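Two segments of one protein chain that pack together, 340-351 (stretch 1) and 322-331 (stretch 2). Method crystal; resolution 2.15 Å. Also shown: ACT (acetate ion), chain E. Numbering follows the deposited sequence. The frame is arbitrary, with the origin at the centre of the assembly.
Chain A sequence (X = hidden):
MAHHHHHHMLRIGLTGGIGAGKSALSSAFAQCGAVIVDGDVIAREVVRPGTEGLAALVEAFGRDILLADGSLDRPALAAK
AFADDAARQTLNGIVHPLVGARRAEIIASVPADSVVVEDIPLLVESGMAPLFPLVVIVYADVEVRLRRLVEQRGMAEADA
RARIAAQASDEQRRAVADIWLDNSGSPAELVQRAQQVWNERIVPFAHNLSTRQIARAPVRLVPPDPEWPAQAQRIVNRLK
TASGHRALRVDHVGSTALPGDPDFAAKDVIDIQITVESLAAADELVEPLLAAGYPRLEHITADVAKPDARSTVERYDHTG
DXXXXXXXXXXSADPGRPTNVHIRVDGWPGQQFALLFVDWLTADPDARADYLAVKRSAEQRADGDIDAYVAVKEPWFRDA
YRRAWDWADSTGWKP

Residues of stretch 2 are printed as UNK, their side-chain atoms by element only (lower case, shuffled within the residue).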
# COMPACT_ATOMS: atom_id res chain seq x y z
N ASN A 340 9.44 7.41 -2.71
CA ASN A 340 9.71 8.60 -1.92
C ASN A 340 8.40 9.27 -1.55
O ASN A 340 7.52 9.43 -2.39
CB ASN A 340 10.58 9.60 -2.68
CG ASN A 340 11.94 9.09 -2.98
OD1 ASN A 340 12.53 8.37 -2.17
ND2 ASN A 340 12.47 9.46 -4.14
N VAL A 341 8.26 9.68 -0.29
CA VAL A 341 7.04 10.34 0.18
C VAL A 341 7.45 11.70 0.73
O VAL A 341 7.94 11.81 1.86
CB VAL A 341 6.30 9.52 1.24
CG1 VAL A 341 5.04 10.25 1.72
CG2 VAL A 341 5.90 8.15 0.67
N HIS A 342 7.26 12.75 -0.07
CA HIS A 342 7.58 14.11 0.33
C HIS A 342 6.39 14.70 1.08
O HIS A 342 5.25 14.59 0.62
CB HIS A 342 7.89 14.98 -0.90
CG HIS A 342 8.90 14.37 -1.84
ND1 HIS A 342 10.24 14.67 -1.77
CD2 HIS A 342 8.76 13.51 -2.87
CE1 HIS A 342 10.89 14.00 -2.71
NE2 HIS A 342 10.01 13.29 -3.39
N ILE A 343 6.64 15.34 2.21
CA ILE A 343 5.58 15.97 3.00
C ILE A 343 5.85 17.47 2.98
O ILE A 343 6.86 17.92 3.54
CB ILE A 343 5.55 15.44 4.43
CG1 ILE A 343 5.58 13.90 4.44
CG2 ILE A 343 4.31 15.97 5.17
CD1 ILE A 343 5.49 13.32 5.82
N ARG A 344 4.95 18.21 2.34
CA ARG A 344 5.16 19.63 2.07
C ARG A 344 3.92 20.42 2.49
O ARG A 344 2.80 19.89 2.51
CB ARG A 344 5.48 19.88 0.58
CG ARG A 344 6.78 19.17 0.09
CD ARG A 344 7.34 19.90 -1.15
NE ARG A 344 8.59 19.33 -1.64
CZ ARG A 344 8.67 18.31 -2.49
NH1 ARG A 344 7.55 17.73 -2.94
NH2 ARG A 344 9.86 17.87 -2.89
N VAL A 345 4.14 21.69 2.83
CA VAL A 345 3.10 22.54 3.42
C VAL A 345 2.30 23.21 2.31
O VAL A 345 2.87 23.80 1.38
CB VAL A 345 3.72 23.59 4.36
CG1 VAL A 345 2.64 24.55 4.89
CG2 VAL A 345 4.46 22.90 5.54
N ASP A 346 0.98 23.14 2.43
CA ASP A 346 -0.02 23.77 1.56
C ASP A 346 0.36 25.20 1.15
O ASP A 346 0.41 26.10 1.99
CB ASP A 346 -1.36 23.80 2.31
CG ASP A 346 -2.55 24.22 1.42
OD1 ASP A 346 -2.48 24.01 0.19
OD2 ASP A 346 -3.53 24.77 1.96
N GLY A 347 0.59 25.41 -0.15
CA GLY A 347 0.88 26.73 -0.68
C GLY A 347 2.36 27.10 -0.74
O GLY A 347 2.72 28.02 -1.47
N TRP A 348 3.22 26.42 0.02
CA TRP A 348 4.65 26.75 -0.04
C TRP A 348 5.23 26.40 -1.41
O TRP A 348 4.71 25.52 -2.10
CB TRP A 348 5.41 26.01 1.06
CG TRP A 348 5.14 26.54 2.45
CD1 TRP A 348 4.14 27.39 2.85
CD2 TRP A 348 5.87 26.19 3.63
NE1 TRP A 348 4.22 27.62 4.21
CE2 TRP A 348 5.27 26.89 4.71
CE3 TRP A 348 6.98 25.37 3.88
CZ2 TRP A 348 5.75 26.79 6.02
CZ3 TRP A 348 7.45 25.26 5.20
CH2 TRP A 348 6.84 25.97 6.25
N PRO A 349 6.33 27.06 -1.80
CA PRO A 349 6.82 26.88 -3.19
C PRO A 349 7.15 25.44 -3.58
O PRO A 349 6.86 25.05 -4.72
CB PRO A 349 8.07 27.78 -3.23
CG PRO A 349 8.40 28.08 -1.79
CD PRO A 349 7.10 28.05 -1.05
N GLY A 350 7.75 24.64 -2.69
CA GLY A 350 8.05 23.26 -3.08
C GLY A 350 6.79 22.42 -3.28
O GLY A 350 6.72 21.58 -4.19
N GLN A 351 5.79 22.64 -2.42
CA GLN A 351 4.48 21.99 -2.56
C GLN A 351 3.82 22.33 -3.90
O GLN A 351 3.22 21.46 -4.55
CB GLN A 351 3.59 22.42 -1.39
CG GLN A 351 2.25 21.68 -1.25
CD GLN A 351 1.13 22.35 -2.04
OE1 GLN A 351 1.19 23.55 -2.32
NE2 GLN A 351 0.10 21.58 -2.38
N UNK A 322 13.84 31.63 3.15
CA UNK A 322 14.31 30.24 3.00
C UNK A 322 13.48 29.24 3.78
O UNK A 322 13.41 28.06 3.40
c UNK A 322 16.09 31.70 3.75
c UNK A 322 15.76 30.28 3.53
c UNK A 322 14.83 32.50 3.81
N UNK A 323 12.88 29.67 4.89
CA UNK A 323 12.08 28.74 5.69
C UNK A 323 10.97 28.09 4.87
O UNK A 323 10.54 26.97 5.19
c UNK A 323 11.49 29.45 6.90
N UNK A 324 10.51 28.75 3.82
CA UNK A 324 9.40 28.19 3.03
C UNK A 324 9.82 27.02 2.17
O UNK A 324 8.95 26.42 1.51
c UNK A 324 8.77 29.28 2.16
c UNK A 324 7.50 31.46 2.02
c UNK A 324 8.12 30.43 2.95
c UNK A 324 7.08 29.87 3.93
N UNK A 325 11.11 26.67 2.12
CA UNK A 325 11.54 25.50 1.37
C UNK A 325 11.67 24.25 2.24
O UNK A 325 12.05 23.19 1.74
c UNK A 325 12.72 26.74 -0.51
c UNK A 325 11.28 26.53 -4.44
c UNK A 325 11.25 25.32 -3.72
c UNK A 325 12.20 27.63 -2.55
c UNK A 325 12.19 26.43 -1.81
n UNK A 325 12.71 28.61 -1.75
c UNK A 325 11.75 27.69 -3.88
c UNK A 325 12.88 25.78 0.64
c UNK A 325 11.69 25.26 -2.40
c UNK A 325 13.01 28.08 -0.52
N UNK A 326 11.33 24.34 3.53
CA UNK A 326 11.46 23.16 4.39
C UNK A 326 10.37 22.14 4.09
O UNK A 326 9.33 22.46 3.50
c UNK A 326 11.41 23.56 5.87
n UNK A 326 14.42 25.54 6.57
c UNK A 326 14.27 24.86 7.69
n UNK A 326 13.20 24.09 7.56
c UNK A 326 13.41 25.21 5.70
c UNK A 326 12.63 24.29 6.33
N UNK A 327 10.64 20.90 4.50
CA UNK A 327 9.75 19.76 4.25
C UNK A 327 10.16 18.61 5.17
O UNK A 327 11.11 18.71 5.96
c UNK A 327 11.15 18.67 2.38
c UNK A 327 11.10 18.11 0.94
c UNK A 327 9.82 19.33 2.78
n UNK A 327 12.19 16.61 -0.74
c UNK A 327 12.27 17.17 0.65
N UNK A 328 9.41 17.51 5.08
CA UNK A 328 9.90 16.22 5.55
C UNK A 328 9.88 15.24 4.38
O UNK A 328 9.23 15.49 3.36
c UNK A 328 10.20 16.89 8.71
c UNK A 328 9.06 15.68 6.74
n UNK A 328 10.17 19.83 10.97
n UNK A 328 10.01 17.82 9.85
n UNK A 328 10.98 19.68 8.83
c UNK A 328 10.38 19.11 9.87
c UNK A 328 8.91 16.63 7.94
N UNK A 329 10.61 14.13 4.51
CA UNK A 329 10.59 13.11 3.46
C UNK A 329 10.78 11.75 4.12
O UNK A 329 11.61 11.58 5.01
c UNK A 329 12.69 12.50 0.11
c UNK A 329 13.03 13.54 2.96
c UNK A 329 11.62 12.26 1.28
c UNK A 329 11.64 13.37 2.36
N UNK A 330 9.94 10.81 3.72
CA UNK A 330 10.01 9.41 4.12
C UNK A 330 10.28 8.59 2.86
O UNK A 330 10.17 9.09 1.74
c UNK A 330 8.11 10.98 6.25
n UNK A 330 8.04 9.01 7.19
c UNK A 330 8.70 8.94 4.75
c UNK A 330 7.72 9.89 8.12
n UNK A 330 7.74 11.10 7.57
c UNK A 330 8.31 9.66 6.00
N UNK A 331 10.59 7.31 3.05
CA UNK A 331 10.67 6.44 1.88
C UNK A 331 10.27 5.03 2.28
O UNK A 331 10.29 4.67 3.46
c UNK A 331 12.07 6.43 1.24
C ACT E . 11.64 22.90 10.43
O ACT E . 12.13 22.35 9.39
OXT ACT E . 10.89 22.38 11.33
CH3 ACT E . 12.00 24.43 10.63
O HOH W 1 8.05 24.24 0.11
O HOH W 2 6.91 22.39 2.22

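Position 322 has three side-chain carbons, and they close a ring onto its own backbone N. That closure, with phi at -61°, identifies Pro322, which lies out of reach of stretch 1.

Position 323 carries a single carbon and no more, so it is Ala323. Its carbonyl matters more than its methyl: O lies 3.5 Å from CZ3 of Trp348.

Position 324 has four carbons, forked at the second, and one tip of the fork sits over the indole of Trp348. A fork at the second carbon means leucine. In Leu324, CD2 is 3.7 Å from the centroid of the five-membered ring of Trp348 and 15° off its normal, a CH-pi contact; CB also meets CD of Pro349 at 3.8 Å.

Position 325 shows one carbon followed by fused five- and six-membered rings holding eight carbons and one nitrogen, which only an indole satisfies. CA-to-CB of Trp325 points away from stretch 1, yet the ring end returns to it: CB of Pro349 stands 3.9 Å from the six-membered ring centroid, 21° off the normal.

Position 326 has one carbon and a five-membered ring of three carbons and two nitrogens, an imidazole, hence His326. Its ND1 donates to acetate O at 2.7 Å, while its carbonyl O lies near the plane of the Trp348 ring, 3.8 Å from CE3.

Position 327 is a row of four carbons ending in nitrogen, and this nitrogen reaches ND1 of His342. The unbranched chain is that of Lys327; NZ donates to His342 ND1 at 2.9 Å, at the imidazole edge. NZ is also 3.4 Å from NH2 of Arg344, but both are donors, so this is a close approach of like charges.

Position 328 has three carbons, a nitrogen, then a carbon bearing two more nitrogens: a guanidinium, so Arg328. Its end leads away from stretch 1 and grips the acetate, NH1 to O at 3.0 Å and NH2 to OXT at 2.7 Å.

Position 329 has four carbons, forked at the first, with one arm two carbons long, which defines Ile329. Its CD1 approaches CE1 of His342 at 3.7 Å.

Position 330 again has one carbon and an imidazole ring, giving His330; its CD2 lies 3.5 Å from CD1 of Ile343.

Position 331 has one carbon, Ala331, whose CB is 4.0 Å from OD1 of Asn340.

The contact joins an antiparallel ladder to an apolar cluster. Val341 with His330 and Ile343 with Arg328 each exchange two backbone hydrogen bonds: Val341 N to His330 O and Ile343 N to Arg328 O, both 2.8 Å, return as His330 N to Val341 O at 2.9 Å and Arg328 N to Ile343 O at 3.0 Å. Beyond the ladder, Trp348 and Pro349 pack against Leu324 and Trp325, and one water bridges Leu324 O (2.7 Å) to Gly350 N (2.8 Å). Together the stretches bury 814 Å².

Stretch 2 (322-331) PALWHKRIHA
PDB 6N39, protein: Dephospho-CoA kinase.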